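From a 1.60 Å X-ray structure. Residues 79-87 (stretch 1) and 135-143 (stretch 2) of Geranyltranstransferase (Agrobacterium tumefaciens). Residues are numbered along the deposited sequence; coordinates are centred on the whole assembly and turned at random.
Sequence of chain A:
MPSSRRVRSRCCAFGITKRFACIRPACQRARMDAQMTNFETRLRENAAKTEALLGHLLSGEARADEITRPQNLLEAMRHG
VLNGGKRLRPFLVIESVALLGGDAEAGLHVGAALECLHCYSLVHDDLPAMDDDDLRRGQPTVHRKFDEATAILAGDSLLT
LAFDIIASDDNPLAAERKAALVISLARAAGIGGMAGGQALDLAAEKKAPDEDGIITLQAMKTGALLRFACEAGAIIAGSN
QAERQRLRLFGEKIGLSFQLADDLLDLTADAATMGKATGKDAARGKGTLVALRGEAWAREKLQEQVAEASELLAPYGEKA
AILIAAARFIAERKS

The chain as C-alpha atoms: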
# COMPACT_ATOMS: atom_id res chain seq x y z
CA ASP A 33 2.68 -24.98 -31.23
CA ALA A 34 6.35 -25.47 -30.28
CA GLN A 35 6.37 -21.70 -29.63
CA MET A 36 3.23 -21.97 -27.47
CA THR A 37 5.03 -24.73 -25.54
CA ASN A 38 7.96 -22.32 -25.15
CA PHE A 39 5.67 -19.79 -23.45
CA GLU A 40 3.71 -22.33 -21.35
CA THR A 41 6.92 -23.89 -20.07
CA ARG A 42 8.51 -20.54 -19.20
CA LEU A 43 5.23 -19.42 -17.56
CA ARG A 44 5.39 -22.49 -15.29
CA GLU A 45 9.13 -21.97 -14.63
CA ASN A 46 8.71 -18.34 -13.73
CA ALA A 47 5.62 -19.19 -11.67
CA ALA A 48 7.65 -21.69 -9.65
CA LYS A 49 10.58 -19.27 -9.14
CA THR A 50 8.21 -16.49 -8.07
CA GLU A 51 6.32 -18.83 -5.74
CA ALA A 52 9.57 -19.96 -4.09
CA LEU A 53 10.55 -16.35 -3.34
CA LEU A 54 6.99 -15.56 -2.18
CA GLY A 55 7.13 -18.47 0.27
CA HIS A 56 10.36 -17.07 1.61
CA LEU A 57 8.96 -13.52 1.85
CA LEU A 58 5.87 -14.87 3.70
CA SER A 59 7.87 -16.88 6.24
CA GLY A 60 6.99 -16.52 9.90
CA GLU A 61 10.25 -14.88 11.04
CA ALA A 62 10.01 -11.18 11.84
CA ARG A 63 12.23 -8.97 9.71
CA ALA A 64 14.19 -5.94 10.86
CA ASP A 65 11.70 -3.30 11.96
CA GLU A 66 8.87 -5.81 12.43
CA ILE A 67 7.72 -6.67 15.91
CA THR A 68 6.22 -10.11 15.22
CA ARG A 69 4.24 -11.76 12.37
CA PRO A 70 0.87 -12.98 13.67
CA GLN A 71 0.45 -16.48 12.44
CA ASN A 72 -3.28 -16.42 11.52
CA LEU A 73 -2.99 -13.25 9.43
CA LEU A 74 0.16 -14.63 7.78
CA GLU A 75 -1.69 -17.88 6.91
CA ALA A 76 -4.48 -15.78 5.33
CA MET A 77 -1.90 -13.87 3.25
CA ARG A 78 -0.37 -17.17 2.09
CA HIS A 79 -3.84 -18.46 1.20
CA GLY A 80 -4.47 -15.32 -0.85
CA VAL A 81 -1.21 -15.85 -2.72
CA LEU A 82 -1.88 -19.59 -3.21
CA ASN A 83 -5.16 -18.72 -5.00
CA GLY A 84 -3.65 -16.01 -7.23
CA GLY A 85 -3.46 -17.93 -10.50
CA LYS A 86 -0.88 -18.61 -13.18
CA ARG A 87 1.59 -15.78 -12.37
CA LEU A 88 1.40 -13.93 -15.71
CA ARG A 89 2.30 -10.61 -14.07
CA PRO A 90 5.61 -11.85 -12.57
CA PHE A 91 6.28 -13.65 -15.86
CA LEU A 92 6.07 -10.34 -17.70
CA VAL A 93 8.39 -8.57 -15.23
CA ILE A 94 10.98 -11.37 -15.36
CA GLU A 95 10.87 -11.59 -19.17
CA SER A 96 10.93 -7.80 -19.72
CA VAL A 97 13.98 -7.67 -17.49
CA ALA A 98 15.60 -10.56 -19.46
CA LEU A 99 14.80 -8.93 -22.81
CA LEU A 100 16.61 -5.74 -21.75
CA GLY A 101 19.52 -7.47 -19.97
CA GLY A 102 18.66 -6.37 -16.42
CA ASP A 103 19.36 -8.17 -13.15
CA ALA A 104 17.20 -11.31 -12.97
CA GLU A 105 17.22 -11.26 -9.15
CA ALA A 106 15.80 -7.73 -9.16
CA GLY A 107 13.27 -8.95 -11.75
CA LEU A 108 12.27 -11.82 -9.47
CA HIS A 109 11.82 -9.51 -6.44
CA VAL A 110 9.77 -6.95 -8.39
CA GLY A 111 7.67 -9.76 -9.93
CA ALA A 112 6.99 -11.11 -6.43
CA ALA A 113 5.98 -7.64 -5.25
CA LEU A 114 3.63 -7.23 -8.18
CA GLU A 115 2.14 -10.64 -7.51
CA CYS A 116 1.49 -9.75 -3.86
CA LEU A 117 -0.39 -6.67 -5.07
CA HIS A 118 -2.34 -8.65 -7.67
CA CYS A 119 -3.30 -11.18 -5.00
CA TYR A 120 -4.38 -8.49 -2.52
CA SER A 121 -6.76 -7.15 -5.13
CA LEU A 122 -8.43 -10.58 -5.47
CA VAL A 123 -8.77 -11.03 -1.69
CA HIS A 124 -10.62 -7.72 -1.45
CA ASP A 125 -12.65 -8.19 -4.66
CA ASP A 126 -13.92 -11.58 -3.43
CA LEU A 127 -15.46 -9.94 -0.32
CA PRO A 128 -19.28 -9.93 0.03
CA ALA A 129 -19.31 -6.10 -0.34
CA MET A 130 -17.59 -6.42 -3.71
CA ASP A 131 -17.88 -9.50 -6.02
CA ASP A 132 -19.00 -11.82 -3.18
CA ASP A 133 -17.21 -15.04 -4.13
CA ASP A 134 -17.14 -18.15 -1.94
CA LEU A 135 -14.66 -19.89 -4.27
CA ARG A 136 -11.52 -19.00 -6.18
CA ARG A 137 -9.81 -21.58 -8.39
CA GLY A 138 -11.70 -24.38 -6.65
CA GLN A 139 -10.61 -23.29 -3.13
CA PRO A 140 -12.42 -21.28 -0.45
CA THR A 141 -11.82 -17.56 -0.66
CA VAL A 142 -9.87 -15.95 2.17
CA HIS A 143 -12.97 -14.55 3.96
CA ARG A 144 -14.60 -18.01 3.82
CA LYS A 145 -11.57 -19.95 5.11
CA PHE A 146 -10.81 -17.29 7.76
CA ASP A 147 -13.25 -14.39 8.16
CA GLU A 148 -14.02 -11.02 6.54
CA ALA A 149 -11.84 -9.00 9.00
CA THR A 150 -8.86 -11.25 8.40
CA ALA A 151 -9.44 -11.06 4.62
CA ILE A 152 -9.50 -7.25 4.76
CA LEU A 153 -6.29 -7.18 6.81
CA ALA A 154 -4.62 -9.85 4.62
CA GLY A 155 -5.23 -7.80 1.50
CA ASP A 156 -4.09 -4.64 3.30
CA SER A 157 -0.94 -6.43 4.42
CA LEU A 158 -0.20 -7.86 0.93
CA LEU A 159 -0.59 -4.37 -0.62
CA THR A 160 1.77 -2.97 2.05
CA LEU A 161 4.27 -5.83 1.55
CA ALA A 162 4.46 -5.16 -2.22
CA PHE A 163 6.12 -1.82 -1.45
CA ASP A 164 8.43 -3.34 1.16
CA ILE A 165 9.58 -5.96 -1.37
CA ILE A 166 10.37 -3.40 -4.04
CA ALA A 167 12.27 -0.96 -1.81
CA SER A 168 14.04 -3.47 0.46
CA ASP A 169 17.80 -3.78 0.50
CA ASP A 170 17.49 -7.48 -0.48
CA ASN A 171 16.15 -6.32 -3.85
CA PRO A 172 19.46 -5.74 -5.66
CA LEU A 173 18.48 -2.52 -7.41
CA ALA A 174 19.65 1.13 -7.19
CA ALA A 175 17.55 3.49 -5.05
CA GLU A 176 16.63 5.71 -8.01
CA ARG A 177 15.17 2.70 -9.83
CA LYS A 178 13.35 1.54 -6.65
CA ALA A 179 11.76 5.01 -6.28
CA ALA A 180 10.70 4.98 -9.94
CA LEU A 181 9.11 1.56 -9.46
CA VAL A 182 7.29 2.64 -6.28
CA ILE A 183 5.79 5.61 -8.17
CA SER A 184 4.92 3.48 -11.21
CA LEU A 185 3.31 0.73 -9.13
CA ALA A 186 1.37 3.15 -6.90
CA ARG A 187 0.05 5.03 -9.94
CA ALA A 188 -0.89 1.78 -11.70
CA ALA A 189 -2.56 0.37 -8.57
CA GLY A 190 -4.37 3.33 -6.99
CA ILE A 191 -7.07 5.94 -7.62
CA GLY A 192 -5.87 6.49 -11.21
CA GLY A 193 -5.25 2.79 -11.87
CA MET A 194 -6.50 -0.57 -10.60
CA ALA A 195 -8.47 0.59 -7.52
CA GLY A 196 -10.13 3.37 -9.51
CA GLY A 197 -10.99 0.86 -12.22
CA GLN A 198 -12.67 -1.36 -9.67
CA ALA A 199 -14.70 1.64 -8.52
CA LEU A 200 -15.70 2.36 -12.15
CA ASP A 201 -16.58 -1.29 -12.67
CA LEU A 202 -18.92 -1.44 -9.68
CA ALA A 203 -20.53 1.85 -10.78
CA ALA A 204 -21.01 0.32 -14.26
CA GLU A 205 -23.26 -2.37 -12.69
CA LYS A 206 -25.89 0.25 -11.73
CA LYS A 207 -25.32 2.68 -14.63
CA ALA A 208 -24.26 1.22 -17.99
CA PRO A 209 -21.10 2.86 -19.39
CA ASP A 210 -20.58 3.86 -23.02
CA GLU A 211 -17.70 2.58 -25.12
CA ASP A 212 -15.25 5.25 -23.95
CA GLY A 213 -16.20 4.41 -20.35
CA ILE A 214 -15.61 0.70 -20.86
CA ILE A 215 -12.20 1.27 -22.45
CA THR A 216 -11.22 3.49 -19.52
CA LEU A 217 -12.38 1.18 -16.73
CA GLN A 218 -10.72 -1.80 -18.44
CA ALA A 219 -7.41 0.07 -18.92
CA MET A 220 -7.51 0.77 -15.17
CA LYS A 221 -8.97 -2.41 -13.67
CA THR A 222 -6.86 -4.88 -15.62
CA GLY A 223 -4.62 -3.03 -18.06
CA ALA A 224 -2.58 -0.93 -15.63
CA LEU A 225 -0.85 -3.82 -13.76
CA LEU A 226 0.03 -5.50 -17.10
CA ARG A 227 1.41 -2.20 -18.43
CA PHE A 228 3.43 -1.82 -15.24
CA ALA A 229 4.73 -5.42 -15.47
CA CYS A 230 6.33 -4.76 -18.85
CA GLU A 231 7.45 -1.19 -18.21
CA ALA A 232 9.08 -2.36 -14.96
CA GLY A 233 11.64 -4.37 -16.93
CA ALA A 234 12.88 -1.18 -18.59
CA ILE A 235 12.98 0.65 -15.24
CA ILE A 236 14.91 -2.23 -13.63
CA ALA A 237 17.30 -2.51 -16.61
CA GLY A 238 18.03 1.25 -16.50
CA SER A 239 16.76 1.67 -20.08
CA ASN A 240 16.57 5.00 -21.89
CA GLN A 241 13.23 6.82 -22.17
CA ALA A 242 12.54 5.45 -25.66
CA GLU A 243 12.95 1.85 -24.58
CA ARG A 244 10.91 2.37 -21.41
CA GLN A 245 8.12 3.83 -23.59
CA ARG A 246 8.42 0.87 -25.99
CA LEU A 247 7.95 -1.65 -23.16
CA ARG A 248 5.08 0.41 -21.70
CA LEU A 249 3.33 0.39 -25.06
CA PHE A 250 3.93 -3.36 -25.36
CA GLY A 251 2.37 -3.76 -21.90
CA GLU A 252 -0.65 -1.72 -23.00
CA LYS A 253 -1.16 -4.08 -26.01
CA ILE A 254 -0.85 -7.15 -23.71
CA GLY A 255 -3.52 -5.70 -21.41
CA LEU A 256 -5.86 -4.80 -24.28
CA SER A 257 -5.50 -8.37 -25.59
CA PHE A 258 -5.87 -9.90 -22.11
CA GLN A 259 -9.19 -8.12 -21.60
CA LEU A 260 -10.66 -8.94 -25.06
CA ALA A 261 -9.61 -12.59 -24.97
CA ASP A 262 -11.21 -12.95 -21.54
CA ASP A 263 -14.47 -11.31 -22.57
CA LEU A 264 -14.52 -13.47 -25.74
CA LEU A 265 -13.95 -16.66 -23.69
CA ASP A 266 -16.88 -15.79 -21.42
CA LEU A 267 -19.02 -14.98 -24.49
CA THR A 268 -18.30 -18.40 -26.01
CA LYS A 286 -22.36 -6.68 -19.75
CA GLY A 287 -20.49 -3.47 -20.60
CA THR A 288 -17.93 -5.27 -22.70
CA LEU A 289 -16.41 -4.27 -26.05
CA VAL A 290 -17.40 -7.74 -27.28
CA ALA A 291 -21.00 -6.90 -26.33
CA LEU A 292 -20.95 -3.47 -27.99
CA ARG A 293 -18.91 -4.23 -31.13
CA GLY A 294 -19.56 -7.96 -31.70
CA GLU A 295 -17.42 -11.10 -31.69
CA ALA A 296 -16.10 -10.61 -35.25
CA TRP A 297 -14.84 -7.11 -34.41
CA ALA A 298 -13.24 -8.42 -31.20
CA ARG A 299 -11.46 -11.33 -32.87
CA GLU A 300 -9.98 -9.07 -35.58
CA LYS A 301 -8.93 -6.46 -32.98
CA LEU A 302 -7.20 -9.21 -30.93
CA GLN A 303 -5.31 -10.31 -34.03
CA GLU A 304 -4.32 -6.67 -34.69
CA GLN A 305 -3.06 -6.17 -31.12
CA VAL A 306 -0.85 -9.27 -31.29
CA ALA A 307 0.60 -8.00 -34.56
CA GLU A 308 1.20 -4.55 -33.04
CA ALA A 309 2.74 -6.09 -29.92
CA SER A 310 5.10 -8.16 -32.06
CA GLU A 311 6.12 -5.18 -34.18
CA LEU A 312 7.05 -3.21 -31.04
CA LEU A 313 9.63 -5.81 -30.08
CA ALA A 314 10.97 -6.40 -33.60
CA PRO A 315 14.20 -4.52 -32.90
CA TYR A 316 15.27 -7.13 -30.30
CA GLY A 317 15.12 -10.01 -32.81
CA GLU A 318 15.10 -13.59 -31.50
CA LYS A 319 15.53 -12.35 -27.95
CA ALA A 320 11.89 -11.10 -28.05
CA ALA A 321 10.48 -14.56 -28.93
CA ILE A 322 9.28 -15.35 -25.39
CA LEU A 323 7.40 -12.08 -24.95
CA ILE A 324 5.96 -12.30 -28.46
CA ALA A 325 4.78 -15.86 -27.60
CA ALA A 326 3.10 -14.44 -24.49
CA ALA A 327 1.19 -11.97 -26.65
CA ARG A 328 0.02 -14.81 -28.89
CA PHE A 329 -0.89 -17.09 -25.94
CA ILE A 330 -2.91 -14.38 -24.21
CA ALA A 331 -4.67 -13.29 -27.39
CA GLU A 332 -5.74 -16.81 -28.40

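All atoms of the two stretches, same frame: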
# COMPACT_ATOMS: atom_id res chain seq x y z
N HIS A 79 -2.68 -17.91 1.89
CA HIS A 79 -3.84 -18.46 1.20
C HIS A 79 -4.21 -17.58 0.01
O HIS A 79 -4.50 -18.07 -1.08
CB HIS A 79 -5.04 -18.62 2.15
CG HIS A 79 -6.15 -19.43 1.55
ND1 HIS A 79 -6.07 -20.80 1.41
CD2 HIS A 79 -7.34 -19.07 1.01
CE1 HIS A 79 -7.18 -21.25 0.84
NE2 HIS A 79 -7.97 -20.21 0.59
N GLY A 80 -4.17 -16.27 0.22
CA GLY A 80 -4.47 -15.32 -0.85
C GLY A 80 -3.51 -15.45 -2.01
O GLY A 80 -3.90 -15.39 -3.18
N VAL A 81 -2.24 -15.65 -1.69
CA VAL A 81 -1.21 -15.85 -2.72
C VAL A 81 -1.35 -17.22 -3.41
O VAL A 81 -1.24 -17.32 -4.63
CB VAL A 81 0.20 -15.63 -2.15
CG1 VAL A 81 1.28 -15.98 -3.16
CG2 VAL A 81 0.38 -14.18 -1.72
N LEU A 82 -1.64 -18.26 -2.65
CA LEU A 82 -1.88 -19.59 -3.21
C LEU A 82 -2.94 -19.59 -4.30
O LEU A 82 -2.79 -20.25 -5.33
CB LEU A 82 -2.31 -20.56 -2.10
CG LEU A 82 -2.42 -22.01 -2.56
CD1 LEU A 82 -1.04 -22.55 -2.84
CD2 LEU A 82 -3.12 -22.80 -1.47
N ASN A 83 -4.00 -18.81 -4.08
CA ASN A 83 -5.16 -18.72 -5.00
C ASN A 83 -5.02 -17.75 -6.16
O ASN A 83 -5.99 -17.52 -6.89
CB ASN A 83 -6.41 -18.22 -4.24
CG ASN A 83 -6.96 -19.22 -3.25
OD1 ASN A 83 -7.75 -18.83 -2.36
ND2 ASN A 83 -6.60 -20.49 -3.39
N GLY A 84 -3.84 -17.14 -6.32
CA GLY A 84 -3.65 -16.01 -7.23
C GLY A 84 -3.60 -16.28 -8.71
O GLY A 84 -3.70 -15.32 -9.52
N GLY A 85 -3.44 -17.55 -9.09
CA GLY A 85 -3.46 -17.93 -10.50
C GLY A 85 -2.11 -18.29 -11.09
O GLY A 85 -1.21 -18.74 -10.39
N LYS A 86 -1.98 -18.06 -12.40
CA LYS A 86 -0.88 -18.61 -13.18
C LYS A 86 0.39 -17.73 -13.24
O LYS A 86 1.36 -18.11 -13.91
CB LYS A 86 -1.38 -18.91 -14.60
CG LYS A 86 -2.51 -19.95 -14.66
CD LYS A 86 -2.25 -21.16 -13.77
CE LYS A 86 -3.09 -22.37 -14.18
NZ LYS A 86 -2.47 -23.11 -15.33
N ARG A 87 0.40 -16.60 -12.54
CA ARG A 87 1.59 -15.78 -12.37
C ARG A 87 2.04 -15.09 -13.67
O ARG A 87 3.22 -14.85 -13.88
CB ARG A 87 2.75 -16.57 -11.76
CG ARG A 87 2.37 -17.50 -10.63
CD ARG A 87 1.68 -16.81 -9.45
NE ARG A 87 1.41 -17.80 -8.41
CZ ARG A 87 0.69 -17.61 -7.31
NH1 ARG A 87 0.11 -16.44 -7.07
NH2 ARG A 87 0.52 -18.62 -6.47
N LEU A 135 -15.72 -19.07 -3.70
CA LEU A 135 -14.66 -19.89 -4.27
C LEU A 135 -13.74 -19.10 -5.19
O LEU A 135 -14.17 -18.15 -5.85
CB LEU A 135 -15.27 -21.05 -5.06
CG LEU A 135 -16.02 -22.07 -4.21
CD1 LEU A 135 -16.67 -23.13 -5.11
CD2 LEU A 135 -15.10 -22.72 -3.22
N ARG A 136 -12.48 -19.50 -5.20
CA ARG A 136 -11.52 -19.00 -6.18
C ARG A 136 -10.61 -20.16 -6.55
O ARG A 136 -9.98 -20.77 -5.68
CB ARG A 136 -10.70 -17.83 -5.62
CG ARG A 136 -9.59 -17.35 -6.55
CD ARG A 136 -9.00 -16.03 -6.10
NE ARG A 136 -9.93 -14.93 -6.33
CZ ARG A 136 -10.17 -14.40 -7.52
NH1 ARG A 136 -9.55 -14.85 -8.61
NH2 ARG A 136 -11.05 -13.41 -7.64
N ARG A 137 -10.56 -20.46 -7.84
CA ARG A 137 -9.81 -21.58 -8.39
C ARG A 137 -10.05 -22.86 -7.60
O ARG A 137 -9.11 -23.54 -7.20
CB ARG A 137 -8.32 -21.24 -8.45
CG ARG A 137 -8.03 -20.02 -9.31
CD ARG A 137 -6.58 -19.96 -9.75
NE ARG A 137 -6.48 -19.50 -11.13
CZ ARG A 137 -6.49 -20.29 -12.21
NH1 ARG A 137 -6.59 -21.62 -12.10
NH2 ARG A 137 -6.40 -19.74 -13.42
N GLY A 138 -11.32 -23.17 -7.36
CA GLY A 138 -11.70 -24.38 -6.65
C GLY A 138 -11.49 -24.41 -5.14
O GLY A 138 -11.87 -25.38 -4.49
N GLN A 139 -10.89 -23.35 -4.57
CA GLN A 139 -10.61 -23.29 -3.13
C GLN A 139 -11.48 -22.21 -2.46
O GLN A 139 -11.90 -21.26 -3.11
CB GLN A 139 -9.14 -22.94 -2.90
CG GLN A 139 -8.13 -24.03 -3.32
CD GLN A 139 -7.51 -24.78 -2.14
OE1 GLN A 139 -7.66 -24.40 -0.97
NE2 GLN A 139 -6.81 -25.87 -2.46
N PRO A 140 -11.69 -22.33 -1.14
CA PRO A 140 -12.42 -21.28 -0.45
C PRO A 140 -11.67 -19.96 -0.58
O PRO A 140 -10.45 -19.93 -0.59
CB PRO A 140 -12.45 -21.74 1.01
CG PRO A 140 -11.35 -22.74 1.10
CD PRO A 140 -11.24 -23.38 -0.22
N THR A 141 -12.42 -18.88 -0.70
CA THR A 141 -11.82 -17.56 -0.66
C THR A 141 -11.33 -17.25 0.76
O THR A 141 -11.68 -17.90 1.72
CB THR A 141 -12.81 -16.51 -1.16
OG1 THR A 141 -14.06 -16.71 -0.52
CG2 THR A 141 -13.00 -16.62 -2.67
N VAL A 142 -10.50 -16.22 0.88
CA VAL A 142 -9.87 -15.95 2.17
C VAL A 142 -10.91 -15.66 3.25
O VAL A 142 -10.76 -16.14 4.37
CB VAL A 142 -8.81 -14.81 2.07
CG1 VAL A 142 -8.31 -14.41 3.46
CG2 VAL A 142 -7.66 -15.27 1.20
N HIS A 143 -11.97 -14.90 2.93
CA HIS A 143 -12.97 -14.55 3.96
C HIS A 143 -13.80 -15.76 4.39
O HIS A 143 -14.31 -15.79 5.50
CB HIS A 143 -13.90 -13.39 3.54
CG HIS A 143 -14.70 -13.66 2.31
ND1 HIS A 143 -14.17 -13.49 1.05
CD2 HIS A 143 -15.97 -14.11 2.14
CE1 HIS A 143 -15.09 -13.82 0.15
NE2 HIS A 143 -16.18 -14.19 0.78
O HOH W 1 -7.09 -16.45 -9.17
O HOH W 2 -4.28 -17.21 -13.83

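A single direct hydrogen bond joins the two stretches, and its donor is a histidine ring: His79 NE2 donates to the backbone carbonyl Pro140 O at 2.8 Å, with a nearly straight N-H...O angle of 167°. The bond fixes the proton on NE2. The ring, in a t rotamer at chi1, meets stretch 2 with its edge, so that its NE2 lies in line with the carbonyl while CD2 rests 3.8 Å from Val142 CG2 and CE1 lies 3.7 Å from Gln139 OE1.

Stretch 1 is the last turn of a helix, closed by the backbone bonds from Asn83 N to His79 O (3.1 Å) and from Gly84 N to Val81 O (3.1 Å), and the loop that follows. Stretch 2 is a tight hairpin leading into a helix. Its type I' turn runs from Arg136 to Gln139, whose backbones bond in both directions: Arg136 N to Gln139 O at 2.8 Å and Gln139 N to Arg136 O at 3.0 Å. The chains come close at Gly80 and Val142, with CA atoms 6.2 Å apart, and at Asn83 and Arg137, 6.4 Å apart. At the first site Gly80 N is 3.8 Å from Val142 CG2, a van der Waals contact.

Asn83 has the largest area covered by the other stretch, yet it forms no direct hydrogen bond across the interface. Its ND2 packs 3.6 Å from Gln139 CB, and its OD1 lies 3.4 Å from Pro140 O, two acceptors that cannot bond to each other. Its carbonyl instead works through water: water 1 donates to Asn83 O at 2.7 Å and accepts from Arg136 NH1 at 3.0 Å. The aliphatic part of the arginine closes in alongside, with Arg136 CD 3.5 Å from Asn83 O and 3.9 Å from Asn83 CB.

Beyond the helix, Gly85 adopts a positive phi of 106°. At these backbone angles a CB would be jammed against the preceding carbonyl oxygen, which by itself calls for glycine. The exposed Arg137 reaches over this loop, bringing its NE 3.5 Å from Gly85 CA and its NH2 4.1 Å from Lys86 CG. Water 2 adds a second bridge, accepting from Lys86 N at 2.8 Å and, weakly, from Arg137 NH2 at 3.3 Å. Arg87, out of reach of stretch 2, braces its own stretch: NH1 and NH2 each donate to Val81 O at 2.9 Å, tying the loop back to the helix end.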